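Local coordinates for synaptonemal complex protein 2 (Mus musculus, PDB 5IWZ) that helps build the axial/lateral elements of synaptonemal complexes, is needed for SYCP3 to enter them, and is required for chromosome synapsis in meiosis and for fertility, at residues A[230-235]-A[254-259]; A[178-183]-A[222-227]. All blocks are in the same frame, centred on the assembly; numbering follows the deposited sequence.

Contact 1 (A[230-235]-A[254-259]); sequences TTEKRR and EIKDCE
Arg235 and Glu232 reach across to residues 255-257 by different torsions: the Arg235 chain bends at chi3, whereas CG of Glu232 stands anti to the backbone N (chi1 -157°), with the chain extended beyond it. The guanidinium of Arg235 lies nearly coplanar with the Asp257 carboxylate, their planes 16° apart. Its NH2 makes a short salt bridge of 2.6 Å to Asp257 OD1, meeting that oxygen nearly along the C-O axis, and NH1 adds a weak bond to the same atom. NH2 also donates to Ile255 O at 3.0 Å; this carbonyl sits in the guanidinium plane, although the donor stands above the carbonyl plane. Within its own segment, NH1 gives a weak bond to Thr230 O, and CA of Glu232 lies 3.5 Å above one guanidinium face, offset toward its rim. The arginine thus ties the N-terminal turn of helix 232-242, N-capped by Thr231 OG1 accepting from Arg234 N, to the loop joining helices 246-253 and 260-274. Beside it, Asp257 N points almost straight (172°) at Glu232 OE2, 3.2 Å away and approached from above the carboxylate plane. OE1 of the same glutamate packs on Lys256 CA at 3.4 Å, while Lys256 NZ turns to Glu259 and Asp263. Glu232 OE2 and Asp257 OD1 come within 3.8 Å, a like-charge proximity that the guanidinium probably offsets.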
loop_
_atom_site.group_PDB
_atom_site.type_symbol
_atom_site.label_atom_id
_atom_site.label_comp_id
_atom_site.label_asym_id
_atom_site.label_seq_id
_atom_site.Cartn_x
_atom_site.Cartn_y
_atom_site.Cartn_z
ATOM N N THR A 230 4.534 -8.140 -18.029
ATOM C CA THR A 230 4.905 -8.107 -19.440
ATOM C C THR A 230 6.387 -8.408 -19.621
ATOM O O THR A 230 7.233 -7.958 -18.838
ATOM C CB THR A 230 4.586 -6.748 -20.100
ATOM O OG1 THR A 230 5.158 -5.674 -19.343
ATOM C CG2 THR A 230 3.097 -6.541 -20.224
ATOM N N THR A 231 6.696 -9.149 -20.681
ATOM C CA THR A 231 8.071 -9.534 -20.944
ATOM C C THR A 231 8.876 -8.324 -21.396
ATOM O O THR A 231 8.336 -7.360 -21.953
ATOM C CB THR A 231 8.130 -10.622 -22.019
ATOM O OG1 THR A 231 8.065 -10.007 -23.309
ATOM C CG2 THR A 231 6.950 -11.573 -21.875
ATOM N N GLU A 232 10.185 -8.380 -21.149
ATOM C CA GLU A 232 11.069 -7.344 -21.669
ATOM C C GLU A 232 10.908 -7.188 -23.185
ATOM O O GLU A 232 10.904 -6.064 -23.703
ATOM C CB GLU A 232 12.514 -7.659 -21.285
ATOM C CG GLU A 232 13.433 -6.446 -21.279
ATOM C CD GLU A 232 14.725 -6.671 -20.492
ATOM O OE1 GLU A 232 15.725 -5.969 -20.774
ATOM O OE2 GLU A 232 14.734 -7.535 -19.585
ATOM N N LYS A 233 10.715 -8.293 -23.908
ATOM C CA LYS A 233 10.532 -8.189 -25.357
ATOM C C LYS A 233 9.236 -7.450 -25.697
ATOM O O LYS A 233 9.235 -6.519 -26.514
ATOM C CB LYS A 233 10.562 -9.583 -25.998
ATOM C CG LYS A 233 10.819 -9.576 -27.512
ATOM C CD LYS A 233 11.411 -10.894 -28.008
ATOM C CE LYS A 233 10.342 -11.954 -28.262
ATOM N NZ LYS A 233 9.458 -11.617 -29.414
ATOM N N ARG A 234 8.129 -7.836 -25.057
ATOM C CA ARG A 234 6.837 -7.197 -25.323
ATOM C C ARG A 234 6.889 -5.695 -25.071
ATOM O O ARG A 234 6.317 -4.905 -25.838
ATOM C CB ARG A 234 5.741 -7.831 -24.460
ATOM C CG ARG A 234 5.319 -9.228 -24.876
ATOM C CD ARG A 234 4.647 -9.226 -26.249
ATOM N NE ARG A 234 3.393 -8.477 -26.248
ATOM C CZ ARG A 234 2.645 -8.266 -27.327
ATOM N NH1 ARG A 234 3.028 -8.745 -28.503
ATOM N NH2 ARG A 234 1.513 -7.577 -27.234
ATOM N N ARG A 235 7.574 -5.282 -24.000
ATOM C CA ARG A 235 7.661 -3.870 -23.661
ATOM C C ARG A 235 8.322 -3.046 -24.759
ATOM O O ARG A 235 8.148 -1.820 -24.783
ATOM C CB ARG A 235 8.411 -3.696 -22.334
ATOM C CG ARG A 235 7.746 -4.430 -21.167
ATOM C CD ARG A 235 8.086 -3.854 -19.799
ATOM N NE ARG A 235 9.513 -3.922 -19.487
ATOM C CZ ARG A 235 10.117 -4.977 -18.946
ATOM N NH1 ARG A 235 9.422 -6.074 -18.658
ATOM N NH2 ARG A 235 11.416 -4.928 -18.684
ATOM N N GLU A 254 14.102 0.676 -22.055
ATOM C CA GLU A 254 15.445 0.323 -21.603
ATOM C C GLU A 254 15.478 -0.324 -20.223
ATOM O O GLU A 254 16.543 -0.787 -19.801
ATOM C CB GLU A 254 16.357 1.565 -21.594
ATOM C CG GLU A 254 16.545 2.199 -22.953
ATOM C CD GLU A 254 17.315 1.306 -23.896
ATOM O OE1 GLU A 254 17.151 1.447 -25.118
ATOM O OE2 GLU A 254 18.101 0.449 -23.444
ATOM N N ILE A 255 14.352 -0.387 -19.517
ATOM C CA ILE A 255 14.349 -1.017 -18.199
ATOM C C ILE A 255 14.600 -2.512 -18.364
ATOM O O ILE A 255 13.832 -3.218 -19.032
ATOM C CB ILE A 255 13.034 -0.749 -17.456
ATOM C CG1 ILE A 255 12.795 0.755 -17.293
ATOM C CG2 ILE A 255 13.035 -1.453 -16.109
ATOM C CD1 ILE A 255 11.441 1.062 -16.660
ATOM N N LYS A 256 15.685 -2.993 -17.761
ATOM C CA LYS A 256 16.062 -4.401 -17.793
ATOM C C LYS A 256 15.587 -5.064 -16.508
ATOM O O LYS A 256 15.810 -4.532 -15.415
ATOM C CB LYS A 256 17.579 -4.560 -17.942
ATOM C CG LYS A 256 18.190 -3.721 -19.063
ATOM C CD LYS A 256 19.718 -3.847 -19.117
ATOM C CE LYS A 256 20.379 -3.300 -17.855
ATOM N NZ LYS A 256 20.294 -1.813 -17.765
ATOM N N ASP A 257 14.924 -6.219 -16.642
ATOM C CA ASP A 257 14.415 -6.921 -15.466
ATOM C C ASP A 257 15.535 -7.217 -14.469
ATOM O O ASP A 257 15.324 -7.157 -13.253
ATOM C CB ASP A 257 13.710 -8.219 -15.879
ATOM C CG ASP A 257 12.356 -7.986 -16.574
ATOM O OD1 ASP A 257 12.057 -6.848 -16.988
ATOM O OD2 ASP A 257 11.585 -8.965 -16.725
ATOM N N CYS A 258 16.741 -7.510 -14.962
ATOM C CA CYS A 258 17.804 -8.008 -14.096
ATOM C C CYS A 258 18.457 -6.916 -13.251
ATOM O O CYS A 258 19.103 -7.236 -12.245
ATOM C CB CYS A 258 18.864 -8.735 -14.928
ATOM S SG CYS A 258 19.734 -7.694 -16.107
ATOM N N GLU A 259 18.312 -5.647 -13.626
ATOM C CA GLU A 259 18.729 -4.524 -12.793
ATOM C C GLU A 259 17.542 -3.616 -12.484
ATOM O O GLU A 259 17.649 -2.386 -12.532
ATOM C CB GLU A 259 19.845 -3.730 -13.461
ATOM C CG GLU A 259 21.028 -4.577 -13.887
ATOM C CD GLU A 259 22.198 -3.738 -14.346
ATOM O OE1 GLU A 259 23.340 -4.059 -13.956
ATOM O OE2 GLU A 259 21.973 -2.753 -15.086
#

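Contact 2 (A[178-183]-A[222-227]); sequences KMNLML and IVEALC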
loop_
_atom_site.group_PDB
_atom_site.type_symbol
_atom_site.label_atom_id
_atom_site.label_comp_id
_atom_site.label_asym_id
_atom_site.label_seq_id
_atom_site.Cartn_x
_atom_site.Cartn_y
_atom_site.Cartn_z
ATOM N N LYS A 178 0.396 -5.289 -2.319
ATOM C CA LYS A 178 -0.166 -6.633 -2.266
ATOM C C LYS A 178 -0.245 -7.242 -3.658
ATOM O O LYS A 178 -0.032 -8.447 -3.827
ATOM C CB LYS A 178 -1.544 -6.601 -1.605
ATOM C CG LYS A 178 -1.524 -6.301 -0.116
ATOM C CD LYS A 178 -1.054 -7.514 0.663
ATOM C CE LYS A 178 -1.289 -7.359 2.157
ATOM N NZ LYS A 178 -0.455 -6.270 2.755
ATOM N N MET A 179 -0.549 -6.428 -4.676
ATOM C CA MET A 179 -0.612 -6.972 -6.032
ATOM C C MET A 179 0.757 -7.440 -6.517
ATOM O O MET A 179 0.872 -8.512 -7.130
ATOM C CB MET A 179 -1.191 -5.947 -7.006
ATOM C CG MET A 179 -1.073 -6.423 -8.463
ATOM S SD MET A 179 -1.989 -5.459 -9.673
ATOM C CE MET A 179 -0.948 -4.015 -9.833
ATOM N N ASN A 180 1.806 -6.649 -6.254
ATOM C CA ASN A 180 3.152 -7.040 -6.663
ATOM C C ASN A 180 3.627 -8.280 -5.914
ATOM O O ASN A 180 4.351 -9.105 -6.478
ATOM C CB ASN A 180 4.116 -5.847 -6.495
ATOM C CG ASN A 180 4.011 -4.881 -7.668
ATOM O OD1 ASN A 180 3.844 -5.320 -8.793
ATOM N ND2 ASN A 180 4.050 -3.578 -7.408
ATOM N N LEU A 181 3.212 -8.441 -4.665
ATOM C CA LEU A 181 3.476 -9.679 -3.942
ATOM C C LEU A 181 2.780 -10.868 -4.596
ATOM O O LEU A 181 3.374 -11.944 -4.731
ATOM C CB LEU A 181 3.031 -9.507 -2.486
ATOM C CG LEU A 181 3.143 -10.674 -1.515
ATOM C CD1 LEU A 181 4.595 -10.867 -1.116
ATOM C CD2 LEU A 181 2.287 -10.395 -0.289
ATOM N N MET A 182 1.531 -10.694 -5.027
ATOM C CA MET A 182 0.819 -11.794 -5.674
ATOM C C MET A 182 1.466 -12.161 -7.004
ATOM O O MET A 182 1.600 -13.345 -7.339
ATOM C CB MET A 182 -0.646 -11.416 -5.884
ATOM C CG MET A 182 -1.385 -11.157 -4.584
ATOM S SD MET A 182 -3.176 -10.986 -4.717
ATOM C CE MET A 182 -3.400 -9.805 -6.023
ATOM N N LEU A 183 1.863 -11.157 -7.781
ATOM C CA LEU A 183 2.540 -11.450 -9.032
ATOM C C LEU A 183 3.892 -12.103 -8.780
ATOM O O LEU A 183 4.346 -12.900 -9.602
ATOM C CB LEU A 183 2.683 -10.170 -9.843
ATOM C CG LEU A 183 1.387 -9.440 -10.193
ATOM C CD1 LEU A 183 1.704 -8.063 -10.748
ATOM C CD2 LEU A 183 0.591 -10.250 -11.208
ATOM N N ILE A 222 3.810 0.782 -9.844
ATOM C CA ILE A 222 3.129 0.635 -11.125
ATOM C C ILE A 222 4.096 0.142 -12.189
ATOM O O ILE A 222 3.787 -0.790 -12.933
ATOM C CB ILE A 222 2.480 1.957 -11.560
ATOM C CG1 ILE A 222 1.302 2.301 -10.651
ATOM C CG2 ILE A 222 2.084 1.864 -13.048
ATOM C CD1 ILE A 222 0.796 3.721 -10.844
ATOM N N VAL A 223 5.264 0.787 -12.301
ATOM C CA VAL A 223 6.308 0.291 -13.199
ATOM C C VAL A 223 6.606 -1.169 -12.889
ATOM O O VAL A 223 6.705 -2.016 -13.791
ATOM C CB VAL A 223 7.585 1.148 -13.093
ATOM C CG1 VAL A 223 8.719 0.479 -13.870
ATOM C CG2 VAL A 223 7.365 2.574 -13.613
ATOM N N GLU A 224 6.752 -1.481 -11.602
ATOM C CA GLU A 224 7.050 -2.851 -11.199
ATOM C C GLU A 224 5.934 -3.795 -11.605
ATOM O O GLU A 224 6.198 -4.887 -12.121
ATOM C CB GLU A 224 7.279 -2.941 -9.689
ATOM C CG GLU A 224 7.381 -4.387 -9.185
ATOM C CD GLU A 224 7.539 -4.498 -7.670
ATOM O OE1 GLU A 224 7.618 -3.445 -6.995
ATOM O OE2 GLU A 224 7.587 -5.640 -7.153
ATOM N N ALA A 225 4.681 -3.393 -11.386
ATOM C CA ALA A 225 3.569 -4.242 -11.801
ATOM C C ALA A 225 3.583 -4.453 -13.315
ATOM O O ALA A 225 3.429 -5.581 -13.797
ATOM C CB ALA A 225 2.235 -3.640 -11.342
ATOM N N LEU A 226 3.775 -3.372 -14.082
ATOM C CA LEU A 226 3.778 -3.493 -15.537
ATOM C C LEU A 226 4.895 -4.410 -16.008
ATOM O O LEU A 226 4.708 -5.183 -16.954
ATOM C CB LEU A 226 3.894 -2.116 -16.200
ATOM C CG LEU A 226 2.687 -1.173 -16.036
ATOM C CD1 LEU A 226 2.993 0.228 -16.556
ATOM C CD2 LEU A 226 1.394 -1.724 -16.670
ATOM N N CYS A 227 6.053 -4.364 -15.347
ATOM C CA CYS A 227 7.167 -5.208 -15.774
ATOM C C CYS A 227 7.006 -6.657 -15.316
ATOM O O CYS A 227 7.506 -7.571 -15.985
ATOM C CB CYS A 227 8.497 -4.623 -15.283
ATOM S SG CYS A 227 8.941 -3.032 -16.084
#
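Asn180 OD1 rests against Ala225, 3.2 Å from its CA and 3.5 Å from its CB, while ND2 of the same amide donates to Gly221 O, one turn earlier on helix 216-229. Ala225 N is also near OD1, but at too poor an angle for a hydrogen bond. CG of Asn180 lies anti to its carbonyl carbon, on a CB directed at the opposing helix. Over the amide stacks the Glu224 carboxylate: the two planes are only 1° apart, and Asn180 CG sits 3.5 Å from Glu224 CD. Glu224 OE2 is held by a salt bridge to Arg228. Around the small Ala225 side chain the packing turns apolar. Met179, bent at chi3 (77°), brings its CE to within 3.5 Å of Ala225 CB, and Leu183 CD1 lies 4.5 Å from Ala225 CB. Ile155 of helix 144-163 backs Met179. The segment axes pass 9.8 Å apart at 25°, running in nearly the same direction, with residues 178-183 belonging to the armadillo-repeat-like domain; such near-parallel packing of successive layers is typical of an alpha-helical solenoid.

In the fold
Helix 216-229 connects the two contacts. In contact 2 it packs on helix 169-185, and directly after it the chain enters helix 232-242, whose first turn takes part in contact 1. The centres lie 14 Å apart, and the contacts touch in two places: Arg235 NE is 3.6 Å from Cys227 SG, and Ile255 CD1 is 3.9 Å from Val223 CG1. Phe260 of helix 260-274 meets both, packing against Ile255 in contact 1 and against Val223, Glu224 and Cys227 in contact 2. Contact 2 is buried, about 11 Å from the chain centre, whereas contact 1 is only partly buried, with its centre about 24 Å from that point.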